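Local coordinates for protein 6-phosphogluconolactonase (Trypanosoma cruzi, PDB 6VYE) that probably catalyses the hydrolysis of 6-phosphogluconolactone to 6-phosphogluconate, the second step of the pentose phosphate pathway, at residues K31-I36 against L68-E73; L166-D171 against P245-L250; G26-K31 against I221-G226. One frame throughout, in Å; residues are numbered along the deposited sequence.

Interaction 1 of 3, residues K31-I36 against L68-E73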
loop_
_atom_site.group_PDB
_atom_site.type_symbol
_atom_site.label_atom_id
_atom_site.label_comp_id
_atom_site.label_asym_id
_atom_site.label_seq_id
_atom_site.Cartn_x
_atom_site.Cartn_y
_atom_site.Cartn_z
ATOM N N LYS A 31 -1.752 14.922 3.311
ATOM C CA LYS A 31 -2.067 13.939 4.377
ATOM C C LYS A 31 -0.749 13.351 4.917
ATOM O O LYS A 31 -0.597 13.330 6.138
ATOM C CB LYS A 31 -3.009 12.847 3.854
ATOM C CG LYS A 31 -3.516 11.890 4.929
ATOM C CD LYS A 31 -4.014 12.618 6.161
ATOM C CE LYS A 31 -5.212 11.985 6.814
ATOM N NZ LYS A 31 -5.658 12.811 7.958
ATOM N N ILE A 32 0.126 12.833 4.042
ATOM C CA ILE A 32 1.411 12.217 4.488
ATOM C C ILE A 32 2.231 13.223 5.305
ATOM O O ILE A 32 2.673 12.873 6.415
ATOM C CB ILE A 32 2.210 11.619 3.313
ATOM C CG1 ILE A 32 1.525 10.385 2.731
ATOM C CG2 ILE A 32 3.641 11.299 3.731
ATOM C CD1 ILE A 32 1.900 10.125 1.286
ATOM N N VAL A 33 2.376 14.442 4.823
ATOM C CA VAL A 33 3.159 15.513 5.511
ATOM C C VAL A 33 2.504 15.835 6.854
ATOM O O VAL A 33 3.245 15.926 7.817
ATOM C CB VAL A 33 3.357 16.751 4.623
ATOM C CG1 VAL A 33 3.944 17.939 5.384
ATOM C CG2 VAL A 33 4.235 16.412 3.430
ATOM N N GLU A 34 1.185 15.952 6.921
ATOM C CA GLU A 34 0.441 16.180 8.184
ATOM C C GLU A 34 0.759 15.068 9.186
ATOM O O GLU A 34 0.939 15.395 10.379
ATOM C CB GLU A 34 -1.076 16.156 7.957
ATOM C CG GLU A 34 -1.664 17.505 7.619
ATOM C CD GLU A 34 -3.081 17.473 7.065
ATOM O OE1 GLU A 34 -3.721 16.366 7.042
ATOM O OE2 GLU A 34 -3.529 18.545 6.621
ATOM N N ILE A 35 0.777 13.797 8.736
ATOM C CA ILE A 35 1.039 12.648 9.640
ATOM C C ILE A 35 2.491 12.784 10.131
ATOM O O ILE A 35 2.744 12.540 11.294
ATOM C CB ILE A 35 0.769 11.301 8.919
ATOM C CG1 ILE A 35 -0.722 11.127 8.607
ATOM C CG2 ILE A 35 1.332 10.139 9.720
ATOM C CD1 ILE A 35 -0.994 10.005 7.647
ATOM N N ILE A 36 3.421 13.173 9.263
ATOM C CA ILE A 36 4.857 13.326 9.648
ATOM C C ILE A 36 4.940 14.380 10.754
ATOM O O ILE A 36 5.509 14.101 11.818
ATOM C CB ILE A 36 5.738 13.686 8.443
ATOM C CG1 ILE A 36 5.832 12.520 7.456
ATOM C CG2 ILE A 36 7.120 14.149 8.926
ATOM C CD1 ILE A 36 6.452 12.864 6.133
ATOM N N LEU A 68 11.675 17.580 -0.281
ATOM C CA LEU A 68 12.948 16.817 -0.255
ATOM C C LEU A 68 13.707 17.083 1.048
ATOM O O LEU A 68 14.374 16.164 1.560
ATOM C CB LEU A 68 13.833 17.167 -1.446
ATOM C CG LEU A 68 14.994 16.198 -1.667
ATOM C CD1 LEU A 68 14.533 14.741 -1.581
ATOM C CD2 LEU A 68 15.632 16.459 -3.025
ATOM N N HIS A 69 13.686 18.317 1.536
ATOM C CA HIS A 69 14.400 18.695 2.771
ATOM C C HIS A 69 13.880 17.847 3.945
ATOM O O HIS A 69 14.683 17.389 4.769
ATOM C CB HIS A 69 14.267 20.202 3.035
ATOM C CG HIS A 69 15.117 20.591 4.189
ATOM N ND1 HIS A 69 14.618 20.641 5.492
ATOM C CD2 HIS A 69 16.438 20.844 4.265
ATOM C CE1 HIS A 69 15.618 20.977 6.299
ATOM N NE2 HIS A 69 16.734 21.084 5.581
ATOM N N LEU A 70 12.567 17.664 4.004
ATOM C CA LEU A 70 11.888 16.933 5.080
ATOM C C LEU A 70 12.326 15.468 5.015
ATOM O O LEU A 70 12.540 14.897 6.081
ATOM C CB LEU A 70 10.382 17.096 4.908
ATOM C CG LEU A 70 9.510 16.325 5.884
ATOM C CD1 LEU A 70 9.824 16.712 7.312
ATOM C CD2 LEU A 70 8.042 16.572 5.597
ATOM N N LEU A 71 12.465 14.905 3.811
ATOM C CA LEU A 71 12.679 13.439 3.597
ATOM C C LEU A 71 14.171 13.088 3.584
ATOM O O LEU A 71 14.557 12.018 4.142
ATOM C CB LEU A 71 11.980 13.023 2.299
ATOM C CG LEU A 71 10.471 13.273 2.282
ATOM C CD1 LEU A 71 9.859 12.809 0.979
ATOM C CD2 LEU A 71 9.768 12.649 3.477
ATOM N N LYS A 72 14.998 13.925 2.969
ATOM C CA LYS A 72 16.448 13.656 2.797
ATOM C C LYS A 72 17.222 14.166 4.020
ATOM O O LYS A 72 17.848 13.339 4.683
ATOM C CB LYS A 72 16.942 14.254 1.479
ATOM C CG LYS A 72 18.451 14.348 1.288
ATOM C CD LYS A 72 18.755 14.983 -0.057
ATOM C CE LYS A 72 19.937 14.375 -0.767
ATOM N NZ LYS A 72 21.214 14.770 -0.148
ATOM N N GLU A 73 17.197 15.470 4.300
ATOM C CA GLU A 73 17.957 16.100 5.418
ATOM C C GLU A 73 17.351 15.710 6.768
ATOM O O GLU A 73 18.138 15.500 7.700
ATOM C CB GLU A 73 17.965 17.629 5.354
ATOM C CG GLU A 73 19.108 18.183 4.514
ATOM C CD GLU A 73 19.008 17.801 3.052
ATOM O OE1 GLU A 73 17.882 17.830 2.511
ATOM O OE2 GLU A 73 20.034 17.388 2.485
#

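Interaction 2 of 3, residues L166-D171 against P245-L250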
loop_
_atom_site.group_PDB
_atom_site.type_symbol
_atom_site.label_atom_id
_atom_site.label_comp_id
_atom_site.label_asym_id
_atom_site.label_seq_id
_atom_site.Cartn_x
_atom_site.Cartn_y
_atom_site.Cartn_z
ATOM N N LEU A 166 -2.326 2.764 -0.331
ATOM C CA LEU A 166 -2.941 1.710 -1.159
ATOM C C LEU A 166 -3.614 2.312 -2.398
ATOM O O LEU A 166 -4.051 3.486 -2.345
ATOM C CB LEU A 166 -3.953 0.977 -0.282
ATOM C CG LEU A 166 -3.382 0.240 0.927
ATOM C CD1 LEU A 166 -4.503 -0.364 1.722
ATOM C CD2 LEU A 166 -2.381 -0.834 0.534
ATOM N N GLY A 167 -3.700 1.547 -3.474
ATOM C CA GLY A 167 -4.533 1.924 -4.640
ATOM C C GLY A 167 -5.621 0.884 -4.831
ATOM O O GLY A 167 -5.368 -0.245 -4.429
ATOM N N LEU A 168 -6.808 1.269 -5.300
ATOM C CA LEU A 168 -7.914 0.330 -5.586
ATOM C C LEU A 168 -7.856 -0.054 -7.067
ATOM O O LEU A 168 -7.966 0.869 -7.929
ATOM C CB LEU A 168 -9.235 0.994 -5.254
ATOM C CG LEU A 168 -10.413 0.034 -5.186
ATOM C CD1 LEU A 168 -10.250 -0.909 -3.992
ATOM C CD2 LEU A 168 -11.742 0.780 -5.107
ATOM N N GLY A 169 -7.709 -1.355 -7.357
ATOM C CA GLY A 169 -7.731 -1.847 -8.739
ATOM C C GLY A 169 -9.142 -1.878 -9.297
ATOM O O GLY A 169 -10.118 -1.767 -8.493
ATOM N N SER A 170 -9.253 -2.083 -10.620
ATOM C CA SER A 170 -10.536 -2.202 -11.362
ATOM C C SER A 170 -11.260 -3.449 -10.863
ATOM O O SER A 170 -12.480 -3.440 -10.851
ATOM C CB SER A 170 -10.319 -2.258 -12.856
ATOM O OG SER A 170 -9.333 -3.232 -13.175
ATOM N N ASP A 171 -10.515 -4.457 -10.419
ATOM C CA ASP A 171 -11.080 -5.689 -9.813
ATOM C C ASP A 171 -11.258 -5.529 -8.294
ATOM O O ASP A 171 -11.556 -6.554 -7.646
ATOM C CB ASP A 171 -10.168 -6.876 -10.109
ATOM C CG ASP A 171 -8.819 -6.838 -9.397
ATOM O OD1 ASP A 171 -8.398 -5.751 -8.928
ATOM O OD2 ASP A 171 -8.191 -7.891 -9.325
ATOM N N PRO A 245 -15.717 -6.902 -2.984
ATOM C CA PRO A 245 -14.357 -7.105 -3.481
ATOM C C PRO A 245 -13.475 -7.552 -2.302
ATOM O O PRO A 245 -13.899 -7.408 -1.167
ATOM C CB PRO A 245 -13.973 -5.704 -3.995
ATOM C CG PRO A 245 -14.716 -4.769 -3.037
ATOM C CD PRO A 245 -15.998 -5.499 -2.661
ATOM N N VAL A 246 -12.280 -8.053 -2.603
ATOM C CA VAL A 246 -11.291 -8.594 -1.631
ATOM C C VAL A 246 -10.853 -7.491 -0.670
ATOM O O VAL A 246 -10.567 -7.838 0.450
ATOM C CB VAL A 246 -10.110 -9.267 -2.352
ATOM C CG1 VAL A 246 -9.204 -8.260 -3.064
ATOM C CG2 VAL A 246 -9.328 -10.187 -1.406
ATOM N N SER A 247 -10.866 -6.226 -1.079
ATOM C CA SER A 247 -10.520 -5.037 -0.252
ATOM C C SER A 247 -11.619 -4.669 0.782
ATOM O O SER A 247 -11.441 -3.681 1.536
ATOM C CB SER A 247 -10.164 -3.897 -1.167
ATOM O OG SER A 247 -11.315 -3.537 -1.945
ATOM N N ARG A 248 -12.713 -5.426 0.848
ATOM C CA ARG A 248 -13.710 -5.435 1.962
ATOM C C ARG A 248 -13.039 -5.405 3.341
ATOM O O ARG A 248 -13.570 -4.692 4.225
ATOM C CB ARG A 248 -14.588 -6.688 1.885
ATOM C CG ARG A 248 -15.707 -6.709 2.916
ATOM C CD ARG A 248 -16.808 -5.713 2.619
ATOM N NE ARG A 248 -17.870 -5.793 3.634
ATOM C CZ ARG A 248 -18.907 -4.974 3.720
ATOM N NH1 ARG A 248 -19.108 -4.053 2.796
ATOM N NH2 ARG A 248 -19.767 -5.109 4.696
ATOM N N PHE A 249 -11.873 -6.031 3.510
ATOM C CA PHE A 249 -11.157 -6.154 4.812
ATOM C C PHE A 249 -10.788 -4.760 5.349
ATOM O O PHE A 249 -10.683 -4.645 6.544
ATOM C CB PHE A 249 -9.939 -7.078 4.712
ATOM C CG PHE A 249 -8.757 -6.500 3.978
ATOM C CD1 PHE A 249 -7.875 -5.638 4.615
ATOM C CD2 PHE A 249 -8.525 -6.808 2.653
ATOM C CE1 PHE A 249 -6.797 -5.092 3.935
ATOM C CE2 PHE A 249 -7.431 -6.283 1.978
ATOM C CZ PHE A 249 -6.587 -5.406 2.619
ATOM N N LEU A 250 -10.588 -3.740 4.503
ATOM C CA LEU A 250 -10.204 -2.373 4.968
ATOM C C LEU A 250 -11.212 -1.854 6.006
ATOM O O LEU A 250 -10.847 -0.935 6.767
ATOM C CB LEU A 250 -10.121 -1.423 3.774
ATOM C CG LEU A 250 -8.999 -1.708 2.766
ATOM C CD1 LEU A 250 -9.132 -0.815 1.564
ATOM C CD2 LEU A 250 -7.605 -1.533 3.386
#

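Interaction 3 of 3, residues G26-K31 against I221-G226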
loop_
_atom_site.group_PDB
_atom_site.type_symbol
_atom_site.label_atom_id
_atom_site.label_comp_id
_atom_site.label_asym_id
_atom_site.label_seq_id
_atom_site.Cartn_x
_atom_site.Cartn_y
_atom_site.Cartn_z
ATOM N N GLY A 26 -1.888 15.654 -4.743
ATOM C CA GLY A 26 -1.768 16.853 -3.891
ATOM C C GLY A 26 -2.371 16.616 -2.522
ATOM O O GLY A 26 -1.724 16.969 -1.517
ATOM N N VAL A 27 -3.575 16.057 -2.456
ATOM C CA VAL A 27 -4.251 15.720 -1.165
ATOM C C VAL A 27 -3.491 14.602 -0.432
ATOM O O VAL A 27 -3.407 14.667 0.785
ATOM C CB VAL A 27 -5.731 15.350 -1.387
ATOM C CG1 VAL A 27 -6.387 14.916 -0.090
ATOM C CG2 VAL A 27 -6.500 16.517 -2.010
ATOM N N ALA A 28 -2.951 13.618 -1.137
ATOM C CA ALA A 28 -2.254 12.467 -0.533
ATOM C C ALA A 28 -0.954 12.959 0.100
ATOM O O ALA A 28 -0.660 12.618 1.255
ATOM C CB ALA A 28 -1.986 11.409 -1.568
ATOM N N CYS A 29 -0.226 13.782 -0.636
ATOM C CA CYS A 29 0.997 14.461 -0.177
ATOM C C CYS A 29 0.720 15.274 1.094
ATOM O O CYS A 29 1.496 15.128 2.082
ATOM C CB CYS A 29 1.519 15.350 -1.295
ATOM S SG CYS A 29 3.104 16.101 -0.862
ATOM N N LYS A 30 -0.373 16.030 1.132
ATOM C CA LYS A 30 -0.733 16.892 2.293
ATOM C C LYS A 30 -0.975 15.986 3.511
ATOM O O LYS A 30 -0.449 16.274 4.614
ATOM C CB LYS A 30 -1.979 17.736 1.997
ATOM C CG LYS A 30 -2.406 18.689 3.109
ATOM C CD LYS A 30 -3.508 19.655 2.716
ATOM C CE LYS A 30 -3.827 20.678 3.792
ATOM N NZ LYS A 30 -4.990 21.535 3.442
ATOM N N LYS A 31 -1.752 14.922 3.311
ATOM C CA LYS A 31 -2.067 13.939 4.377
ATOM C C LYS A 31 -0.749 13.351 4.917
ATOM O O LYS A 31 -0.597 13.330 6.138
ATOM C CB LYS A 31 -3.009 12.847 3.854
ATOM C CG LYS A 31 -3.516 11.890 4.929
ATOM C CD LYS A 31 -4.014 12.618 6.161
ATOM C CE LYS A 31 -5.212 11.985 6.814
ATOM N NZ LYS A 31 -5.658 12.811 7.958
ATOM N N ILE A 221 -4.097 5.076 3.808
ATOM C CA ILE A 221 -4.534 6.080 2.787
ATOM C C ILE A 221 -4.805 5.296 1.516
ATOM O O ILE A 221 -3.824 4.690 0.972
ATOM C CB ILE A 221 -3.474 7.181 2.560
ATOM C CG1 ILE A 221 -3.108 7.890 3.866
ATOM C CG2 ILE A 221 -3.935 8.163 1.483
ATOM C CD1 ILE A 221 -1.875 8.776 3.766
ATOM N N LEU A 222 -6.074 5.242 1.101
ATOM C CA LEU A 222 -6.467 4.565 -0.153
ATOM C C LEU A 222 -6.715 5.638 -1.205
ATOM O O LEU A 222 -7.492 6.590 -0.941
ATOM C CB LEU A 222 -7.710 3.695 0.059
ATOM C CG LEU A 222 -8.211 2.961 -1.186
ATOM C CD1 LEU A 222 -7.330 1.773 -1.516
ATOM C CD2 LEU A 222 -9.627 2.492 -0.983
ATOM N N LEU A 223 -6.096 5.460 -2.369
ATOM C CA LEU A 223 -6.291 6.298 -3.577
ATOM C C LEU A 223 -7.190 5.517 -4.541
ATOM O O LEU A 223 -6.878 4.356 -4.843
ATOM C CB LEU A 223 -4.915 6.584 -4.170
ATOM C CG LEU A 223 -3.974 7.368 -3.265
ATOM C CD1 LEU A 223 -2.808 7.950 -4.037
ATOM C CD2 LEU A 223 -4.745 8.494 -2.597
ATOM N N ALA A 224 -8.327 6.082 -4.941
ATOM C CA ALA A 224 -9.228 5.408 -5.902
ATOM C C ALA A 224 -9.868 6.428 -6.859
ATOM O O ALA A 224 -10.415 7.447 -6.396
ATOM C CB ALA A 224 -10.256 4.612 -5.140
ATOM N N THR A 225 -9.811 6.152 -8.157
ATOM C CA THR A 225 -10.417 7.024 -9.201
ATOM C C THR A 225 -11.198 6.175 -10.198
ATOM O O THR A 225 -10.950 4.957 -10.265
ATOM C CB THR A 225 -9.344 7.791 -9.974
ATOM O OG1 THR A 225 -8.468 6.810 -10.545
ATOM C CG2 THR A 225 -8.566 8.743 -9.097
ATOM N N GLY A 226 -12.081 6.814 -10.948
ATOM C CA GLY A 226 -12.695 6.278 -12.168
ATOM C C GLY A 226 -14.109 5.813 -11.904
ATOM O O GLY A 226 -14.334 5.044 -10.899
#

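Interaction 1 of 3, residues K31-I36 against L68-E73
I36 and L70 meet tip to tip across two helices whose local axes stay 12.3 Å apart, a separation bridged here by branched aliphatic side chains. The contact illustrates how direct contact between two well-spaced helices can rest on methyl groups. L70 extends both ends of its fork: CD1 lies 4.1 Å from CG2 of I36, while CD2 lies 4.1 Å from CD1 of the same isoleucine, so each branch of one residue answers a branch of the other. The fork is carried outward because L70 holds CG anti to its backbone nitrogen (chi1 176°). In I36 the longer branch, CG1, stands anti to the carbonyl carbon (chi1 -68°), which leaves CG2 anti to the nitrogen and directs both branches at the leucine.

Two lesser contacts flank this pair. CG1 of V33 approaches CD2 of L70 at 4.3 Å, one helical turn before I36, and the tip of L71, CD2, comes to 4.3 Å from CD1 of I36. L70 is therefore shared by V33 and I36, and I36 in turn by two successive leucines. The interface is small, 143 Å² in all, and purely apolar, the two segments' axes running at 53° to each other.

Neighbouring elements complete the packing. L77, on strand 77-85, touches I32, I36 and L71, so the sheet underlies both helices, and W44 and A76 from adjoining loops pack on L70. Helix 68-73 thus leans on the C-terminal half of helix 24-38 just before the chain enters strand 77-85.

Interaction 2 of 3, residues L166-D171 against P245-L250
L166 and L250 lie alongside each other, pointing opposite ways, and the touch falls on one methyl from each: CD1 of L166 lies 3.7 Å from CD2 of L250. Both leucines keep CG anti to the carbonyl carbon (chi1 -63° and -67°), the same rotamer used from two unlike backbones, a strand end and a 3-10 turn. Each sends one branch alongside the other.

The second meeting joins an apolar tip to a hydroxyl. L168 swings CG anti to its backbone nitrogen, and its CD1 reaches to 3.5 Å from OG and 4.1 Å from CB of S247. The methyl offers OG only van der Waals contact; with chi1 at 64°, OG lies between the nitrogen and the carbonyl carbon of its own residue, and its hydrogen bond is made to the carbonyl oxygen of G172. The methyl of L168 thus packs against a hydroxyl already tied to the loop that follows D171. At the far end the contact thins out, with CB of P245 4.5 Å from the backbone oxygen of D171. The carboxylate of D171 turns to its own loop, where OD1 accepts a hydrogen bond from the backbone nitrogen of H173.

I236 of helix 230-237 touches both L168 and S247, and I214 covers both L166 and L250. A loop leaving the C-terminal end of a central parallel strand is where Rossmann-like folds commonly place their active sites; the sequence GLGSDGH here is consistent with such a site, and a phosphate ion, probably from the crystallisation liquor, about 6 Å from the D171 side chain may mark the pocket.

Interaction 3 of 3, residues G26-K31 against I221-G226
K31 turns CG anti to its backbone nitrogen (chi1 -173°), and I221 holds CG1 anti to the carbonyl carbon (chi1 -56°); together these torsions lay the root of the lysine across the end of the isoleucine. The setting is a Rossmann-like alpha/beta fold, in which helix 24-38 covers one face of the central sheet and strand 219-224 lies beneath it. CG of K31 sits 3.7 Å from CD1 of I221, the two chains crossing at a slant. Beyond CG the lysine bends at chi2 (47°) and chi3, carrying its ammonium group away from this strand, so that the aliphatic part does the packing. K31 also rests on T258 of the neighbouring strand 256-262.

One turn earlier, A28 faces the sheet, its CA 7.6 Å from the CA of I221. Its side chain is a single methyl, consistent with the close approach of helix and strand here. I260 of strand 256-262 touches both I221 and L223, and L59 on helix 54-66 also touches A28. L223, two residues on from I221, brings the end of its side chain to the helix: CG, anti to the carbonyl carbon, carries CD2 to 4.1 Å from CB of A28.

In the fold
The three contacts lie within one alpha/beta fold: helix to helix, helix to strand, and strand end to loop. Interactions 1 and 3 share K31 and helix 24-38, with centres 16 Å apart; they join where I32 CG1 meets I221 CD1 at 3.9 Å. Interactions 2 and 3, 15 Å apart by centres, are coupled through neighbouring strands 163-167 and 219-224, where L166 N probably hydrogen-bonds to I221 O at 2.8 Å. Interactions 1 and 2 do not touch and lie on opposite sides of the chain's centre, their centres about 27 Å apart. Along the chain, interaction 1 is nested within the loop closed by interaction 3, which interleaves with interaction 2. The sheet thus links an outer helix pair to the probable active-site side.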